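Local coordinates for erythrocyte membrane protein 1 (PDB 2XU0), which probably mediates adhesion of infected red cells to host receptors, this piece being its N-terminal segment plus the first Duffy-binding-like domain, a rosetting module, at residues D116-R119 with G120-N123; V309-F312 with L313-F316; S399-I402 with Q403-K406. The protein carries 10 engineered substitutions. All blocks are in the same frame, centred on the assembly; numbering follows the deposited sequence.

Interaction 1: D116-R119 with G120-N123; sequences DKIR and GNEN. With MG (magnesium ion), chain C.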
ATOM      1  N   ASP A 116       9.263  -4.804 -16.989  1.00 41.53           N
ATOM      2  CA  ASP A 116       8.263  -5.331 -17.933  1.00 41.54           C
ATOM      3  C   ASP A 116       6.793  -5.163 -17.477  1.00 43.05           C
ATOM      4  O   ASP A 116       5.929  -4.812 -18.293  1.00 40.72           O
ATOM      5  CB  ASP A 116       8.572  -6.785 -18.353  1.00 43.84           C
ATOM      6  CG  ASP A 116       9.995  -7.068 -18.828  1.00 53.04           C
ATOM      7  OD1 ASP A 116      10.641  -6.144 -19.383  1.00 49.92           O
ATOM      8  OD2 ASP A 116      10.474  -8.205 -18.619  1.00 63.98           O
ATOM      9  N   LYS A 117       6.540  -5.350 -16.169  1.00 38.11           N
ATOM     10  CA  LYS A 117       5.184  -5.259 -15.612  1.00 37.57           C
ATOM     11  C   LYS A 117       4.796  -3.861 -15.047  1.00 38.92           C
ATOM     12  O   LYS A 117       3.710  -3.710 -14.476  1.00 38.60           O
ATOM     13  CB  LYS A 117       4.940  -6.382 -14.585  1.00 39.92           C
ATOM     14  CG  LYS A 117       5.160  -7.793 -15.119  1.00 44.48           C
ATOM     15  CD  LYS A 117       4.463  -8.816 -14.233  1.00 55.87           C
ATOM     16  CE  LYS A 117       4.430 -10.196 -14.856  1.00 64.19           C
ATOM     17  NZ  LYS A 117       5.669 -10.959 -14.560  1.00 81.14           N
ATOM     18  N   ILE A 118       5.669  -2.855 -15.195  1.00 32.07           N
ATOM     19  CA  ILE A 118       5.343  -1.517 -14.695  1.00 31.23           C
ATOM     20  C   ILE A 118       5.599  -0.483 -15.745  1.00 35.65           C
ATOM     21  O   ILE A 118       6.746  -0.316 -16.157  1.00 35.09           O
ATOM     22  CB  ILE A 118       5.989  -1.147 -13.304  1.00 33.41           C
ATOM     23  CG1 ILE A 118       5.313  -1.949 -12.161  1.00 33.84           C
ATOM     24  CG2 ILE A 118       5.855   0.402 -13.003  1.00 31.71           C
ATOM     25  CD1 ILE A 118       5.930  -1.885 -10.873  1.00 37.55           C
ATOM     26  N   ARG A 119       4.541   0.263 -16.119  1.00 33.15           N
ATOM     27  CA  ARG A 119       4.595   1.371 -17.083  1.00 33.77           C
ATOM     28  C   ARG A 119       5.404   2.487 -16.464  1.00 37.87           C
ATOM     29  O   ARG A 119       5.148   2.881 -15.328  1.00 37.01           O
ATOM     30  CB  ARG A 119       3.176   1.887 -17.444  1.00 35.37           C
ATOM     31  CG  ARG A 119       2.116   0.797 -17.634  1.00 52.60           C
ATOM     32  CD  ARG A 119       0.692   1.357 -17.708  1.00 62.72           C
ATOM     33  NE  ARG A 119      -0.240   0.367 -18.252  1.00 66.14           N
ATOM     34  CZ  ARG A 119      -0.945  -0.476 -17.511  1.00 77.59           C
ATOM     35  NH1 ARG A 119      -0.861  -0.437 -16.193  1.00 80.19           N
ATOM     36  NH2 ARG A 119      -1.750  -1.359 -18.085  1.00 53.57           N
ATOM     37  N   GLY A 120       6.411   2.966 -17.181  1.00 36.86           N
ATOM     38  CA  GLY A 120       7.277   3.996 -16.636  1.00 36.68           C
ATOM     39  C   GLY A 120       8.546   3.406 -16.045  1.00 41.63           C
ATOM     40  O   GLY A 120       9.550   4.112 -15.933  1.00 42.81           O
ATOM     41  N   ASN A 121       8.529   2.115 -15.631  1.00 36.38           N
ATOM     42  CA  ASN A 121       9.783   1.508 -15.175  1.00 36.64           C
ATOM     43  C   ASN A 121      10.496   1.013 -16.445  1.00 41.29           C
ATOM     44  O   ASN A 121       9.851   0.446 -17.331  1.00 38.55           O
ATOM     45  CB  ASN A 121       9.567   0.344 -14.198  1.00 34.44           C
ATOM     46  CG  ASN A 121       9.225   0.728 -12.777  1.00 35.17           C
ATOM     47  OD1 ASN A 121       8.972   1.901 -12.439  1.00 29.89           O
ATOM     48  ND2 ASN A 121       9.081  -0.289 -11.940  1.00 25.30           N
ATOM     49  N   GLU A 122      11.794   1.296 -16.558  1.00 39.85           N
ATOM     50  CA  GLU A 122      12.599   0.875 -17.707  1.00 39.16           C
ATOM     51  C   GLU A 122      13.897   0.279 -17.220  1.00 42.28           C
ATOM     52  O   GLU A 122      14.349   0.601 -16.123  1.00 41.15           O
ATOM     53  CB  GLU A 122      12.880   2.062 -18.637  1.00 40.90           C
ATOM     54  CG  GLU A 122      11.670   2.648 -19.376  1.00 49.22           C
ATOM     55  CD  GLU A 122      10.748   1.720 -20.152  1.00 70.87           C
ATOM     56  OE1 GLU A 122      11.208   0.661 -20.648  1.00 50.16           O
ATOM     57  OE2 GLU A 122       9.553   2.077 -20.281  1.00 63.09           O
ATOM     58  N   ASN A 123      14.503  -0.605 -18.019  1.00 39.66           N
ATOM     59  CA  ASN A 123      15.792  -1.214 -17.670  1.00 39.01           C
ATOM     60  C   ASN A 123      16.900  -0.167 -17.628  1.00 41.93           C
ATOM     61  O   ASN A 123      17.826  -0.333 -16.849  1.00 43.33           O
ATOM     62  CB  ASN A 123      16.171  -2.316 -18.673  1.00 39.40           C
ATOM     63  CG  ASN A 123      15.327  -3.565 -18.593  1.00 53.50           C
ATOM     64  OD1 ASN A 123      14.906  -4.115 -19.609  1.00 56.12           O
ATOM     65  ND2 ASN A 123      15.070  -4.058 -17.393  1.00 45.34           N
TER
HETATM   66 MG    MG C1488       7.994  -0.731 -18.182  1.00 48.90          MG
HETATM   67  O   HOH W   1      13.580  -6.555 -19.905  1.00 58.76           O
HETATM   68  O   HOH W   2       6.017  -1.932 -19.000  1.00 49.63           O
HETATM   69  O   HOH W   3       6.873   3.723 -13.177  1.00 46.11           O
HETATM   70  O   HOH W   4       7.179   1.198 -19.354  1.00 37.33           O
HETATM   71  O   HOH W   5       9.333  -1.533 -20.068  1.00 45.37           O

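Interaction 2: V309-F312 with L313-F316; sequences VPQF and LRWF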
ATOM      1  N   VAL A 309      -4.770  10.330  -4.693  1.00 26.56           N
ATOM      2  CA  VAL A 309      -3.335  10.391  -4.364  1.00 27.26           C
ATOM      3  C   VAL A 309      -2.562   9.688  -5.485  1.00 29.81           C
ATOM      4  O   VAL A 309      -2.908   8.541  -5.790  1.00 30.31           O
ATOM      5  CB  VAL A 309      -2.992   9.771  -2.958  1.00 29.82           C
ATOM      6  CG1 VAL A 309      -1.474   9.769  -2.695  1.00 29.41           C
ATOM      7  CG2 VAL A 309      -3.734  10.498  -1.839  1.00 29.13           C
ATOM      8  N   PRO A 310      -1.508  10.308  -6.099  1.00 24.83           N
ATOM      9  CA  PRO A 310      -0.735   9.576  -7.111  1.00 23.44           C
ATOM     10  C   PRO A 310      -0.357   8.179  -6.637  1.00 25.41           C
ATOM     11  O   PRO A 310       0.098   7.986  -5.505  1.00 24.85           O
ATOM     12  CB  PRO A 310       0.507  10.465  -7.339  1.00 25.22           C
ATOM     13  CG  PRO A 310       0.040  11.845  -6.995  1.00 29.12           C
ATOM     14  CD  PRO A 310      -0.952  11.661  -5.872  1.00 24.49           C
ATOM     15  N   GLN A 311      -0.539   7.211  -7.520  1.00 23.55           N
ATOM     16  CA  GLN A 311      -0.301   5.784  -7.267  1.00 25.68           C
ATOM     17  C   GLN A 311       1.090   5.450  -6.720  1.00 30.16           C
ATOM     18  O   GLN A 311       1.195   4.663  -5.775  1.00 30.15           O
ATOM     19  CB  GLN A 311      -0.652   4.954  -8.510  1.00 27.86           C
ATOM     20  CG  GLN A 311      -0.538   3.440  -8.295  1.00 27.85           C
ATOM     21  CD  GLN A 311      -1.086   2.662  -9.424  1.00 32.97           C
ATOM     22  OE1 GLN A 311      -0.571   2.706 -10.550  1.00 29.53           O
ATOM     23  NE2 GLN A 311      -2.088   1.837  -9.121  1.00 33.10           N
ATOM     24  N   PHE A 312       2.150   6.047  -7.303  1.00 27.39           N
ATOM     25  CA  PHE A 312       3.522   5.834  -6.854  1.00 26.37           C
ATOM     26  C   PHE A 312       3.663   6.205  -5.358  1.00 27.17           C
ATOM     27  O   PHE A 312       4.322   5.495  -4.612  1.00 28.05           O
ATOM     28  CB  PHE A 312       4.534   6.647  -7.731  1.00 28.71           C
ATOM     29  CG  PHE A 312       5.880   6.751  -7.041  1.00 29.40           C
ATOM     30  CD1 PHE A 312       6.706   5.635  -6.922  1.00 30.78           C
ATOM     31  CD2 PHE A 312       6.260   7.927  -6.395  1.00 30.40           C
ATOM     32  CE1 PHE A 312       7.869   5.684  -6.145  1.00 30.63           C
ATOM     33  CE2 PHE A 312       7.440   7.981  -5.647  1.00 32.90           C
ATOM     34  CZ  PHE A 312       8.248   6.862  -5.542  1.00 30.18           C
ATOM     35  N   LEU A 313       3.085   7.341  -4.936  1.00 23.83           N
ATOM     36  CA  LEU A 313       3.143   7.781  -3.534  1.00 24.51           C
ATOM     37  C   LEU A 313       2.404   6.803  -2.595  1.00 29.26           C
ATOM     38  O   LEU A 313       2.872   6.522  -1.486  1.00 29.29           O
ATOM     39  CB  LEU A 313       2.579   9.224  -3.393  1.00 24.16           C
ATOM     40  CG  LEU A 313       3.382  10.296  -4.147  1.00 27.58           C
ATOM     41  CD1 LEU A 313       2.707  11.648  -4.061  1.00 26.34           C
ATOM     42  CD2 LEU A 313       4.876  10.333  -3.681  1.00 24.28           C
ATOM     43  N   ARG A 314       1.258   6.304  -3.039  1.00 25.59           N
ATOM     44  CA  ARG A 314       0.470   5.314  -2.297  1.00 26.07           C
ATOM     45  C   ARG A 314       1.269   4.025  -2.175  1.00 29.46           C
ATOM     46  O   ARG A 314       1.307   3.465  -1.108  1.00 30.41           O
ATOM     47  CB  ARG A 314      -0.813   4.975  -3.047  1.00 23.89           C
ATOM     48  CG  ARG A 314      -1.794   6.121  -3.166  1.00 26.92           C
ATOM     49  CD  ARG A 314      -3.151   5.614  -3.588  1.00 27.39           C
ATOM     50  NE  ARG A 314      -3.140   4.564  -4.623  1.00 27.65           N
ATOM     51  CZ  ARG A 314      -3.558   4.729  -5.871  1.00 30.15           C
ATOM     52  NH1 ARG A 314      -3.902   5.929  -6.311  1.00 26.81           N
ATOM     53  NH2 ARG A 314      -3.572   3.708  -6.708  1.00 26.29           N
ATOM     54  N   TRP A 315       1.922   3.570  -3.262  1.00 25.35           N
ATOM     55  CA  TRP A 315       2.697   2.331  -3.223  1.00 26.26           C
ATOM     56  C   TRP A 315       3.920   2.406  -2.346  1.00 28.68           C
ATOM     57  O   TRP A 315       4.237   1.427  -1.682  1.00 26.67           O
ATOM     58  CB  TRP A 315       3.089   1.864  -4.629  1.00 25.26           C
ATOM     59  CG  TRP A 315       1.952   1.398  -5.505  1.00 26.18           C
ATOM     60  CD1 TRP A 315       0.651   1.164  -5.139  1.00 28.54           C
ATOM     61  CD2 TRP A 315       2.088   0.904  -6.852  1.00 25.78           C
ATOM     62  NE1 TRP A 315      -0.053   0.647  -6.215  1.00 28.38           N
ATOM     63  CE2 TRP A 315       0.813   0.446  -7.265  1.00 29.83           C
ATOM     64  CE3 TRP A 315       3.169   0.809  -7.750  1.00 26.51           C
ATOM     65  CZ2 TRP A 315       0.583  -0.056  -8.565  1.00 29.27           C
ATOM     66  CZ3 TRP A 315       2.934   0.343  -9.043  1.00 27.70           C
ATOM     67  CH2 TRP A 315       1.655  -0.072  -9.442  1.00 28.26           C
ATOM     68  N   PHE A 316       4.606   3.566  -2.337  1.00 25.78           N
ATOM     69  CA  PHE A 316       5.791   3.767  -1.532  1.00 24.83           C
ATOM     70  C   PHE A 316       5.368   3.835  -0.046  1.00 26.39           C
ATOM     71  O   PHE A 316       6.077   3.316   0.806  1.00 26.24           O
ATOM     72  CB  PHE A 316       6.505   5.069  -2.011  1.00 26.57           C
ATOM     73  CG  PHE A 316       7.929   5.327  -1.567  1.00 26.95           C
ATOM     74  CD1 PHE A 316       8.642   4.370  -0.840  1.00 28.41           C
ATOM     75  CD2 PHE A 316       8.555   6.546  -1.851  1.00 26.33           C
ATOM     76  CE1 PHE A 316       9.966   4.612  -0.431  1.00 28.02           C
ATOM     77  CE2 PHE A 316       9.862   6.801  -1.414  1.00 28.07           C
ATOM     78  CZ  PHE A 316      10.570   5.827  -0.730  1.00 26.90           C
TER

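Interaction 3: S399-I402 with Q403-K406; sequences SMEI and QKWK. With PRO (proline), chain B.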
ATOM      1  N   SER A 399      12.318  11.461  -6.386  1.00 32.16           N
ATOM      2  CA  SER A 399      13.057  12.603  -6.913  1.00 31.91           C
ATOM      3  C   SER A 399      12.625  12.903  -8.378  1.00 33.41           C
ATOM      4  O   SER A 399      12.326  14.044  -8.708  1.00 33.91           O
ATOM      5  CB  SER A 399      14.553  12.313  -6.824  1.00 36.05           C
ATOM      6  OG  SER A 399      15.303  13.379  -7.379  1.00 47.45           O
ATOM      7  N   MET A 400      12.535  11.866  -9.213  1.00 29.29           N
ATOM      8  CA  MET A 400      12.120  11.939 -10.606  1.00 30.53           C
ATOM      9  C   MET A 400      10.696  12.492 -10.765  1.00 38.80           C
ATOM     10  O   MET A 400      10.494  13.318 -11.639  1.00 38.33           O
ATOM     11  CB  MET A 400      12.233  10.568 -11.273  1.00 33.01           C
ATOM     12  CG  MET A 400      13.680  10.137 -11.497  1.00 37.14           C
ATOM     13  SD  MET A 400      13.814   8.370 -11.816  1.00 40.41           S
ATOM     14  CE  MET A 400      13.221   8.301 -13.514  1.00 37.09           C
ATOM     15  N   GLU A 401       9.720  12.051  -9.907  1.00 36.25           N
ATOM     16  CA  GLU A 401       8.336  12.553  -9.937  1.00 35.43           C
ATOM     17  C   GLU A 401       8.296  14.035  -9.570  1.00 39.91           C
ATOM     18  O   GLU A 401       7.612  14.799 -10.240  1.00 39.91           O
ATOM     19  CB  GLU A 401       7.383  11.700  -9.052  1.00 35.71           C
ATOM     20  CG  GLU A 401       7.206  10.274  -9.554  1.00 34.08           C
ATOM     21  CD  GLU A 401       6.641  10.172 -10.963  1.00 51.81           C
ATOM     22  OE1 GLU A 401       5.401  10.204 -11.110  1.00 48.09           O
ATOM     23  OE2 GLU A 401       7.435  10.079 -11.925  1.00 49.60           O
ATOM     24  N   ILE A 402       9.054  14.437  -8.536  1.00 37.97           N
ATOM     25  CA  ILE A 402       9.194  15.823  -8.096  1.00 40.54           C
ATOM     26  C   ILE A 402       9.819  16.686  -9.239  1.00 49.27           C
ATOM     27  O   ILE A 402       9.313  17.778  -9.521  1.00 50.17           O
ATOM     28  CB  ILE A 402      10.013  15.888  -6.768  1.00 44.26           C
ATOM     29  CG1 ILE A 402       9.187  15.445  -5.538  1.00 43.64           C
ATOM     30  CG2 ILE A 402      10.666  17.272  -6.540  1.00 47.28           C
ATOM     31  CD1 ILE A 402       7.943  16.333  -5.134  1.00 48.06           C
ATOM     32  N   GLN A 403      10.897  16.177  -9.893  1.00 46.97           N
ATOM     33  CA  GLN A 403      11.610  16.850 -11.009  1.00 47.76           C
ATOM     34  C   GLN A 403      10.728  16.996 -12.240  1.00 52.92           C
ATOM     35  O   GLN A 403      10.797  18.021 -12.931  1.00 52.45           O
ATOM     36  CB  GLN A 403      12.921  16.122 -11.394  1.00 48.85           C
ATOM     37  CG  GLN A 403      14.057  16.232 -10.364  1.00 61.87           C
ATOM     38  CD  GLN A 403      14.323  17.645  -9.899  1.00 82.81           C
ATOM     39  OE1 GLN A 403      14.205  17.954  -8.711  1.00 79.36           O
ATOM     40  NE2 GLN A 403      14.643  18.541 -10.825  1.00 73.46           N
ATOM     41  N   LYS A 404       9.906  15.967 -12.515  1.00 49.57           N
ATOM     42  CA  LYS A 404       8.949  15.971 -13.610  1.00 51.08           C
ATOM     43  C   LYS A 404       7.980  17.152 -13.378  1.00 60.91           C
ATOM     44  O   LYS A 404       7.713  17.893 -14.314  1.00 61.56           O
ATOM     45  CB  LYS A 404       8.210  14.626 -13.660  1.00 53.15           C
ATOM     46  CG  LYS A 404       7.020  14.581 -14.605  1.00 70.92           C
ATOM     47  CD  LYS A 404       6.229  13.292 -14.467  1.00 83.74           C
ATOM     48  CE  LYS A 404       5.388  13.250 -13.212  1.00 99.27           C
ATOM     49  NZ  LYS A 404       4.475  12.090 -13.239  1.00104.93           N
ATOM     50  N   TRP A 405       7.538  17.375 -12.117  1.00 60.66           N
ATOM     51  CA  TRP A 405       6.638  18.472 -11.764  1.00 62.63           C
ATOM     52  C   TRP A 405       7.259  19.844 -12.019  1.00 67.45           C
ATOM     53  O   TRP A 405       6.591  20.717 -12.578  1.00 67.15           O
ATOM     54  CB  TRP A 405       6.141  18.360 -10.305  1.00 62.50           C
ATOM     55  CG  TRP A 405       5.396  19.584  -9.866  1.00 64.40           C
ATOM     56  CD1 TRP A 405       4.137  19.954 -10.245  1.00 67.42           C
ATOM     57  CD2 TRP A 405       5.930  20.681  -9.114  1.00 64.65           C
ATOM     58  NE1 TRP A 405       3.845  21.204  -9.752  1.00 67.23           N
ATOM     59  CE2 TRP A 405       4.933  21.681  -9.069  1.00 68.90           C
ATOM     60  CE3 TRP A 405       7.166  20.928  -8.496  1.00 66.31           C
ATOM     61  CZ2 TRP A 405       5.124  22.899  -8.403  1.00 68.64           C
ATOM     62  CZ3 TRP A 405       7.358  22.135  -7.843  1.00 68.14           C
ATOM     63  CH2 TRP A 405       6.345  23.105  -7.801  1.00 68.87           C
ATOM     64  N   LYS A 406       8.516  20.037 -11.568  1.00 64.66           N
ATOM     65  CA  LYS A 406       9.268  21.284 -11.701  1.00 65.27           C
ATOM     66  C   LYS A 406       9.478  21.669 -13.164  1.00 71.20           C
ATOM     67  O   LYS A 406       9.266  22.830 -13.526  1.00 70.39           O
ATOM     68  CB  LYS A 406      10.624  21.170 -10.982  1.00 67.17           C
ATOM     69  CG  LYS A 406      10.598  21.658  -9.545  1.00 80.11           C
ATOM     70  CD  LYS A 406      11.688  21.006  -8.697  1.00 89.03           C
ATOM     71  CE  LYS A 406      11.921  21.723  -7.384  1.00101.57           C
ATOM     72  NZ  LYS A 406      10.770  21.601  -6.444  1.00110.51           N
TER
HETATM   73  N   PRO B1493      17.450   8.862 -13.451  1.00 41.47           N
HETATM   74  CA  PRO B1493      18.497   7.950 -12.954  1.00 39.80           C
HETATM   75  C   PRO B1493      17.952   6.541 -12.715  1.00 34.08           C
HETATM   76  O   PRO B1493      16.729   6.415 -12.418  1.00 34.51           O
HETATM   77  CB  PRO B1493      18.958   8.613 -11.635  1.00 41.76           C
HETATM   78  CG  PRO B1493      17.830   9.539 -11.229  1.00 46.32           C
HETATM   79  CD  PRO B1493      17.191   9.982 -12.518  1.00 42.94           C
HETATM   80  OXT PRO B1493      18.750   5.574 -12.773  1.00 46.24           O
HETATM   81  O   HOH W   6      14.089  16.286  -6.648  1.00 55.62           O

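Interaction 1: D116-R119 with G120-N123
I118 and N121 are the two ends of a type II beta turn whose carbonyls also hold a magnesium ion. N121 N donates to I118 O over 3.1 Å, coming in from above the carbonyl plane, and the same oxygen also binds the metal. G120 has a positive phi (97°), a conformation that suits glycine at the third position of a type II turn.

N121 packs back over I118. Its CB lies 3.5 Å from I118 O; with CG beside the backbone N (chi1 -78°), the amide is laid against the isoleucine, N121 CG sitting 3.4 Å from I118 CG2. At the tip, OD1 accepts from A129 N and from a water that also donates to R119 O. ND2 lies 3.5 Å from I118 CB and donates to N114 O, so both ends of the amide are fixed and its rotation is set.

The magnesium is bound by I118 O and N121 O, each at 2.4 Å, together with S115 O and three waters. E122 is second shell: OE1 accepts from one bound water and OE2 from another. The water held by E122 OE2 also accepts from G120 N. R119 extends away to a salt bridge with D215. Across the ends of the stretch, one water donates both to D116 OD1 at 3.0 Å and to N123 OD1 at 2.8 Å.

Interaction 2: V309-F312 with L313-F316
R314 NH1 donates to V309 O over 2.8 Å; the nitrogen lies nearly in line with the C=O bond, but the hydrogen bond is bent at the hydrogen. The same NH1 also pairs with D201, and NH2 with D198, so V309 O and two aspartate carboxylates meet the buried guanidinium. A bend at chi3 (-41°) brings the guanidinium back over the start of the helix, where Q311 CA lies against one of its faces; lower on the chain, R314 CG rests on V309 CG1 at 3.7 Å.

This is the first turn of helix 311-338 of the Duffy-binding-like fold, with P310 as the N-cap residue and P310 O accepting from R314 N. The next bond along, W315 N to Q311 O, is 2.8 Å.

Q311 then lies extended over the indole of W315. Its CG makes a CH-pi contact 3.7 Å from the centroid of the five-membered ring, and its amide stacks at 27° to the indole plane, Q311 CD standing 3.3 Å from W315 CZ2. D198 OD1, already paired with R314 NH2, also accepts from Q311 NE2 and W315 NE1; NE2 has D207 OD1 as a second acceptor, and Q311 OE1 takes M208 N. Against helix 415-423, L313 CD1 meets P310 CG at 4.0 Å; against helix 371-407, F312 CZ touches F316 CD2 at 3.7 Å.

Interaction 3: S399-I402 with Q403-K406
From S399 to K406 the backbone is regular alpha helix: Q403 N, K404 N, W405 N and K406 N donate in turn to S399 O, M400 O, E401 O and I402 O, the bond between Q403 N and S399 O being 2.8 Å.

The side chains of E401 and K404, three residues apart, lie alongside each other and point the same way. K404 NZ reaches E401 OE1 at 3.0 Å in a salt bridge, approaching from above the carboxylate, 42° out of its plane. Both chains are bent here: the glutamate at chi2 (-59°), and the lysine, after a straight start, at chi3 (75°).

All this sits near the C-terminal end of the long helix 371-407 of the Duffy-binding-like C-terminal subdomain, where one side packs on helix 415-423. Y418 of that helix is touched by E401, I402 and W405. The indole of W405 has I402 O near its plane at the edge, and its NE1 donates to E419, which ties the ring to the neighbouring helix.

On a more exposed flank a water links S399 and Q403, donating to Q403 OE1 at 2.7 Å and lying 3.2 Å from S399 OG.

M400 points away from the following turn and lines the pocket of a bound proline. Its SD is 3.6 Å from the ligand's O and its CG 3.7 Å from the ligand's CD, while N126 N and G127 N hold the proline by hydrogen bonds.

In the fold
Interaction 2 is the buried one, its centre about 8 Å from the centre of the chain, and it touches both others: I118 CD1 of interaction 1 packs on W315 CZ3 at 4.2 Å, and E401 CG of interaction 3 on F312 CD2 at 4.0 Å. Interactions 1 and 3 do not meet directly. Interaction 2 is the start of helix 311-338 with its N-cap, interaction 3 lies near the end of helix 371-407, and the two helices pack together partly through these residues; interaction 1 is an irregular loop. Chemistry follows place: water and magnesium organise the partly buried loop; in the core, rings pack and a buried arginine is paired with aspartates of helix 186-204; at the surface a lysine–glutamate pair and a bridging water accompany the helix.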